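Local coordinates for protein cysteine synthase 3 (Entamoeba histolytica, PDB 6KR5) that probably makes L-cysteine from O-acetylserine and sulfide, as a pyridoxal-5'-phosphate-dependent O-acetylserine sulfhydrylase, at residues N158-P163 with V191-T196; T196-G201 with T243-K248. All coordinates share one frame; numbering follows the deposited sequence.

Contact 1 (N158-P163 with V191-T196); sequences NQFGNP and VGTAGT. With PLP (pyridoxal-5'-phosphate), chain D.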
loop_
_atom_site.group_PDB
_atom_site.type_symbol
_atom_site.label_atom_id
_atom_site.label_comp_id
_atom_site.label_asym_id
_atom_site.label_seq_id
_atom_site.Cartn_x
_atom_site.Cartn_y
_atom_site.Cartn_z
ATOM N N ASN B 158 -4.837 23.400 -8.153
ATOM C CA ASN B 158 -6.281 23.662 -8.176
ATOM C C ASN B 158 -7.106 22.371 -8.115
ATOM O O ASN B 158 -7.961 22.101 -8.963
ATOM C CB ASN B 158 -6.645 24.470 -9.418
ATOM C CG ASN B 158 -8.094 24.878 -9.433
ATOM O OD1 ASN B 158 -8.718 24.998 -8.377
ATOM N ND2 ASN B 158 -8.645 25.088 -10.631
ATOM N N GLN B 159 -6.865 21.578 -7.069
ATOM C CA GLN B 159 -7.450 20.238 -7.020
ATOM C C GLN B 159 -8.979 20.248 -7.099
ATOM O O GLN B 159 -9.571 19.296 -7.613
ATOM C CB GLN B 159 -6.992 19.516 -5.755
ATOM C CG GLN B 159 -7.496 20.104 -4.464
ATOM C CD GLN B 159 -7.206 19.188 -3.295
ATOM O OE1 GLN B 159 -7.315 17.969 -3.420
ATOM N NE2 GLN B 159 -6.832 19.764 -2.162
ATOM N N PHE B 160 -9.645 21.296 -6.613
ATOM C CA PHE B 160 -11.106 21.263 -6.595
ATOM C C PHE B 160 -11.737 21.726 -7.901
ATOM O O PHE B 160 -12.963 21.592 -8.054
ATOM C CB PHE B 160 -11.636 22.106 -5.433
ATOM C CG PHE B 160 -11.328 21.528 -4.082
ATOM C CD1 PHE B 160 -12.031 20.431 -3.612
ATOM C CD2 PHE B 160 -10.329 22.068 -3.285
ATOM C CE1 PHE B 160 -11.741 19.889 -2.369
ATOM C CE2 PHE B 160 -10.045 21.534 -2.039
ATOM C CZ PHE B 160 -10.747 20.441 -1.589
ATOM N N GLY B 161 -10.938 22.216 -8.853
ATOM C CA GLY B 161 -11.456 22.762 -10.101
ATOM C C GLY B 161 -10.736 22.312 -11.359
ATOM O O GLY B 161 -11.189 22.582 -12.477
ATOM N N ASN B 162 -9.618 21.624 -11.202
ATOM C CA ASN B 162 -8.764 21.323 -12.341
ATOM C C ASN B 162 -9.376 20.211 -13.184
ATOM O O ASN B 162 -9.538 19.087 -12.683
ATOM C CB ASN B 162 -7.375 20.911 -11.842
ATOM C CG ASN B 162 -6.344 20.882 -12.950
ATOM O OD1 ASN B 162 -6.664 20.596 -14.108
ATOM N ND2 ASN B 162 -5.094 21.173 -12.603
ATOM N N PRO B 163 -9.683 20.447 -14.461
ATOM C CA PRO B 163 -10.231 19.364 -15.289
ATOM C C PRO B 163 -9.273 18.206 -15.479
ATOM O O PRO B 163 -9.715 17.120 -15.874
ATOM C CB PRO B 163 -10.546 20.064 -16.622
ATOM C CG PRO B 163 -9.662 21.259 -16.636
ATOM C CD PRO B 163 -9.586 21.713 -15.210
ATOM N N VAL B 191 -17.350 11.801 -2.130
ATOM C CA VAL B 191 -16.964 13.010 -2.867
ATOM C C VAL B 191 -16.046 13.894 -2.028
ATOM O O VAL B 191 -16.436 14.389 -0.960
ATOM C CB VAL B 191 -18.199 13.806 -3.318
ATOM C CG1 VAL B 191 -17.751 15.138 -3.943
ATOM C CG2 VAL B 191 -19.016 12.988 -4.297
ATOM N N GLY B 192 -14.828 14.110 -2.531
ATOM C CA GLY B 192 -13.939 15.129 -2.007
ATOM C C GLY B 192 -13.834 16.264 -3.003
ATOM O O GLY B 192 -14.540 17.276 -2.864
ATOM N N THR B 193 -12.972 16.102 -4.018
ATOM C CA THR B 193 -12.904 17.071 -5.109
ATOM C C THR B 193 -14.042 16.891 -6.100
ATOM O O THR B 193 -14.333 17.822 -6.865
ATOM C CB THR B 193 -11.578 16.972 -5.876
ATOM O OG1 THR B 193 -11.516 15.732 -6.600
ATOM C CG2 THR B 193 -10.382 17.089 -4.929
ATOM N N ALA B 194 -14.659 15.706 -6.114
ATOM C CA ALA B 194 -15.681 15.218 -7.042
ATOM C C ALA B 194 -15.062 14.738 -8.351
ATOM O O ALA B 194 -15.799 14.313 -9.236
ATOM C CB ALA B 194 -16.790 16.250 -7.328
ATOM N N GLY B 195 -13.731 14.748 -8.492
ATOM C CA GLY B 195 -13.126 14.229 -9.711
ATOM C C GLY B 195 -13.527 12.800 -10.028
ATOM O O GLY B 195 -13.766 12.456 -11.190
ATOM N N THR B 196 -13.594 11.946 -9.002
ATOM C CA THR B 196 -13.918 10.538 -9.235
ATOM C C THR B 196 -15.366 10.373 -9.666
ATOM O O THR B 196 -15.647 9.731 -10.685
ATOM C CB THR B 196 -13.649 9.696 -7.992
ATOM O OG1 THR B 196 -12.260 9.779 -7.651
ATOM C CG2 THR B 196 -13.984 8.248 -8.271
HETATM N N1 PLP D . -11.295 9.656 0.111
HETATM C C2 PLP D . -9.955 9.930 0.141
HETATM C C2A PLP D . -9.118 9.277 1.196
HETATM C C3 PLP D . -9.406 10.789 -0.795
HETATM O O3 PLP D . -8.066 11.052 -0.743
HETATM C C4 PLP D . -10.214 11.368 -1.764
HETATM C C4A PLP D . -9.670 12.373 -2.715
HETATM O O4A PLP D . -8.483 12.713 -2.646
HETATM C C5 PLP D . -11.577 11.076 -1.786
HETATM C C6 PLP D . -12.101 10.225 -0.841
HETATM C C5A PLP D . -12.526 11.706 -2.782
HETATM O O4P PLP D . -12.180 11.515 -4.126
HETATM P P PLP D . -12.502 12.723 -5.126
HETATM O O1P PLP D . -13.951 13.125 -4.918
HETATM O O2P PLP D . -11.589 13.860 -4.765
HETATM O O3P PLP D . -12.255 12.213 -6.500
#
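Thr193 meets Gln159 and Phe160 where the phosphate-binding loop of a fold type II PLP enzyme, 191-196, runs from strand 186-190 into helix 195-207. Thr193 is a compact example of one side chain serving both cofactor and fold. Its CB lies 3.5 Å from Gln159 O, against the backbone of the neighbouring loop. From there the side chain divides. OG1 sits between the backbone N and the carbonyl carbon (chi1 68°), a torsion that aims it at the phosphate, and it donates to PLP O2P over 2.6 Å. The same oxygen accepts a hydrogen bond from Gly195 N in an ST turn, with a nearly straight N-H...O angle of 164°, and is also hydrogen-bonded to Asn165 ND2, so its rotation is well fixed. The methyl branch, CG2, lies between the phosphate oxygen O2P and the loop, 3.5 Å from Gln159 OE1 in a plain van der Waals contact; the hydrogen bond of OE1 goes to Thr89 OG1. CG2 also reaches 4.0 Å to Phe160 CD1. Backbone amides complete the grip on the phosphate. Gly192 N and Ala194 N both donate to O1P, Thr193 N to O2P and Thr196 N to O3P, which Thr196 OG1 also binds. The Phe160 ring carries Gln159 CG over one face, while at its edge, near the ring plane, sits Gly192 O, 3.9 Å from CE1.

Contact 2 (T196-G201 with T243-K248); sequences TVIGVG and TDIYKK. With PLP (pyridoxal-5'-phosphate), chain D.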
loop_
_atom_site.group_PDB
_atom_site.type_symbol
_atom_site.label_atom_id
_atom_site.label_comp_id
_atom_site.label_asym_id
_atom_site.label_seq_id
_atom_site.Cartn_x
_atom_site.Cartn_y
_atom_site.Cartn_z
ATOM N N THR B 196 -13.594 11.946 -9.002
ATOM C CA THR B 196 -13.918 10.538 -9.235
ATOM C C THR B 196 -15.366 10.373 -9.666
ATOM O O THR B 196 -15.647 9.731 -10.685
ATOM C CB THR B 196 -13.649 9.696 -7.992
ATOM O OG1 THR B 196 -12.260 9.779 -7.651
ATOM C CG2 THR B 196 -13.984 8.248 -8.271
ATOM N N VAL B 197 -16.302 10.940 -8.901
ATOM C CA VAL B 197 -17.710 10.678 -9.189
ATOM C C VAL B 197 -18.080 11.244 -10.557
ATOM O O VAL B 197 -18.781 10.589 -11.341
ATOM C CB VAL B 197 -18.613 11.207 -8.055
ATOM C CG1 VAL B 197 -18.671 12.729 -7.999
ATOM C CG2 VAL B 197 -20.034 10.623 -8.176
ATOM N N ILE B 198 -17.564 12.428 -10.893
ATOM C CA ILE B 198 -17.895 13.042 -12.174
ATOM C C ILE B 198 -17.118 12.379 -13.304
ATOM O O ILE B 198 -17.676 12.085 -14.364
ATOM C CB ILE B 198 -17.644 14.562 -12.138
ATOM C CG1 ILE B 198 -18.510 15.242 -11.067
ATOM C CG2 ILE B 198 -17.878 15.185 -13.526
ATOM C CD1 ILE B 198 -19.977 14.811 -11.079
ATOM N N GLY B 199 -15.821 12.137 -13.099
ATOM C CA GLY B 199 -15.020 11.523 -14.148
ATOM C C GLY B 199 -15.439 10.096 -14.447
ATOM O O GLY B 199 -15.609 9.714 -15.610
ATOM N N VAL B 200 -15.581 9.273 -13.406
ATOM C CA VAL B 200 -16.018 7.902 -13.644
ATOM C C VAL B 200 -17.456 7.890 -14.141
ATOM O O VAL B 200 -17.798 7.147 -15.069
ATOM C CB VAL B 200 -15.853 7.043 -12.377
ATOM C CG1 VAL B 200 -16.411 5.636 -12.610
ATOM C CG2 VAL B 200 -14.397 6.966 -11.982
ATOM N N GLY B 201 -18.317 8.716 -13.542
ATOM C CA GLY B 201 -19.712 8.731 -13.948
ATOM C C GLY B 201 -19.886 9.140 -15.399
ATOM O O GLY B 201 -20.600 8.481 -16.161
ATOM N N THR B 243 -17.917 21.723 -5.118
ATOM C CA THR B 243 -16.679 22.012 -5.833
ATOM C C THR B 243 -16.947 22.386 -7.287
ATOM O O THR B 243 -17.993 22.065 -7.864
ATOM C CB THR B 243 -15.733 20.811 -5.783
ATOM O OG1 THR B 243 -16.268 19.739 -6.573
ATOM C CG2 THR B 243 -15.534 20.349 -4.346
ATOM N N ASP B 244 -15.961 23.063 -7.890
ATOM C CA ASP B 244 -16.089 23.472 -9.287
ATOM C C ASP B 244 -16.210 22.271 -10.222
ATOM O O ASP B 244 -16.817 22.376 -11.292
ATOM C CB ASP B 244 -14.896 24.342 -9.693
ATOM C CG ASP B 244 -14.997 25.765 -9.174
ATOM O OD1 ASP B 244 -16.100 26.191 -8.781
ATOM O OD2 ASP B 244 -13.963 26.469 -9.170
ATOM N N ILE B 245 -15.644 21.120 -9.841
ATOM C CA ILE B 245 -15.731 19.927 -10.678
ATOM C C ILE B 245 -17.129 19.318 -10.641
ATOM O O ILE B 245 -17.574 18.699 -11.618
ATOM C CB ILE B 245 -14.662 18.910 -10.225
ATOM C CG1 ILE B 245 -13.277 19.393 -10.636
ATOM C CG2 ILE B 245 -14.948 17.521 -10.775
ATOM C CD1 ILE B 245 -12.122 18.583 -10.023
ATOM N N TYR B 246 -17.828 19.445 -9.515
ATOM C CA TYR B 246 -19.119 18.785 -9.359
ATOM C C TYR B 246 -20.107 19.244 -10.427
ATOM O O TYR B 246 -20.264 20.446 -10.675
ATOM C CB TYR B 246 -19.689 19.060 -7.969
ATOM C CG TYR B 246 -20.827 18.129 -7.622
ATOM C CD1 TYR B 246 -20.578 16.829 -7.215
ATOM C CD2 TYR B 246 -22.150 18.543 -7.731
ATOM C CE1 TYR B 246 -21.613 15.963 -6.901
ATOM C CE2 TYR B 246 -23.188 17.682 -7.426
ATOM C CZ TYR B 246 -22.911 16.398 -7.011
ATOM O OH TYR B 246 -23.924 15.523 -6.700
ATOM N N LYS B 247 -20.782 18.276 -11.045
ATOM C CA LYS B 247 -21.834 18.522 -12.036
ATOM C C LYS B 247 -23.051 17.723 -11.597
ATOM O O LYS B 247 -23.084 16.506 -11.787
ATOM C CB LYS B 247 -21.407 18.094 -13.433
ATOM C CG LYS B 247 -20.347 18.906 -14.093
ATOM C CD LYS B 247 -19.908 18.186 -15.364
ATOM C CE LYS B 247 -19.701 19.140 -16.518
ATOM N NZ LYS B 247 -19.358 18.396 -17.762
ATOM N N LYS B 248 -24.059 18.405 -11.043
ATOM C CA LYS B 248 -25.201 17.700 -10.470
ATOM C C LYS B 248 -25.911 16.823 -11.493
ATOM O O LYS B 248 -26.485 15.788 -11.126
ATOM C CB LYS B 248 -26.182 18.706 -9.861
ATOM C CG LYS B 248 -26.787 19.656 -10.876
ATOM C CD LYS B 248 -27.836 20.544 -10.230
ATOM C CE LYS B 248 -28.419 21.523 -11.240
ATOM N NZ LYS B 248 -27.358 22.310 -11.930
HETATM N N1 PLP D . -11.295 9.656 0.111
HETATM C C2 PLP D . -9.955 9.930 0.141
HETATM C C2A PLP D . -9.118 9.277 1.196
HETATM C C3 PLP D . -9.406 10.789 -0.795
HETATM O O3 PLP D . -8.066 11.052 -0.743
HETATM C C4 PLP D . -10.214 11.368 -1.764
HETATM C C4A PLP D . -9.670 12.373 -2.715
HETATM O O4A PLP D . -8.483 12.713 -2.646
HETATM C C5 PLP D . -11.577 11.076 -1.786
HETATM C C6 PLP D . -12.101 10.225 -0.841
HETATM C C5A PLP D . -12.526 11.706 -2.782
HETATM O O4P PLP D . -12.180 11.515 -4.126
HETATM P P PLP D . -12.502 12.723 -5.126
HETATM O O1P PLP D . -13.951 13.125 -4.918
HETATM O O2P PLP D . -11.589 13.860 -4.765
HETATM O O3P PLP D . -12.255 12.213 -6.500
#
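Ile198 projects from the first turn of helix 195-207, whose N-terminal end faces the cofactor phosphate as in other fold type II PLP enzymes, and packs against the loop 243-248. The interaction across the contact is one of van der Waals packing, with no hydrogen bond between the segments. Among apolar pairs, Ile198 CB lies 4.2 Å from Ile245 CG2, and Ile198 CD1 approaches Tyr246 CD1 obliquely at 4.4 Å. A second group consists of aliphatic carbon against loop backbone: CG1 of Ile198 comes within 3.6 Å of Ile245 O. With CG1 beside the backbone N and CG2 anti to it (chi1 -61°), both branches approach this one carbonyl oxygen; CG1 and CD1 run on to the Lys247 backbone, and CG2 meets the aliphatic CD of Lys247, whose chain crosses Ile198 at about a right angle. Polar interactions flank this packing. Lys247 NZ forms a salt bridge with Glu202, one turn on from Ile198 along the same helix. Within the loop, Tyr246 N makes a weak hydrogen bond to Thr243 OG1. At the tip of Ile198, CD1 also reaches the backbone of the next loop residue, 3.6 Å from both Lys247 N and Lys247 O.

Followed from the N terminus, the chain leaves strand 154-156 through loop 158-163, passes helices 163-167 and 169-179 and strand 186-190, and closes contact 1 at 191-196. Contact 2 then opens on helix 195-207, and its loop closes at 243-248 after strand 212-218. The two loops follow in series, neither nested nor crossed, and share Thr196. They nevertheless converge in space, with centres about 7 Å apart: Thr193 O probably accepts a hydrogen bond from Thr243 OG1 at 2.7 Å, and Phe160 O probably one from Ile245 N. Loops from the four-stranded and six-stranded sheet regions thus meet beside the PLP phosphate.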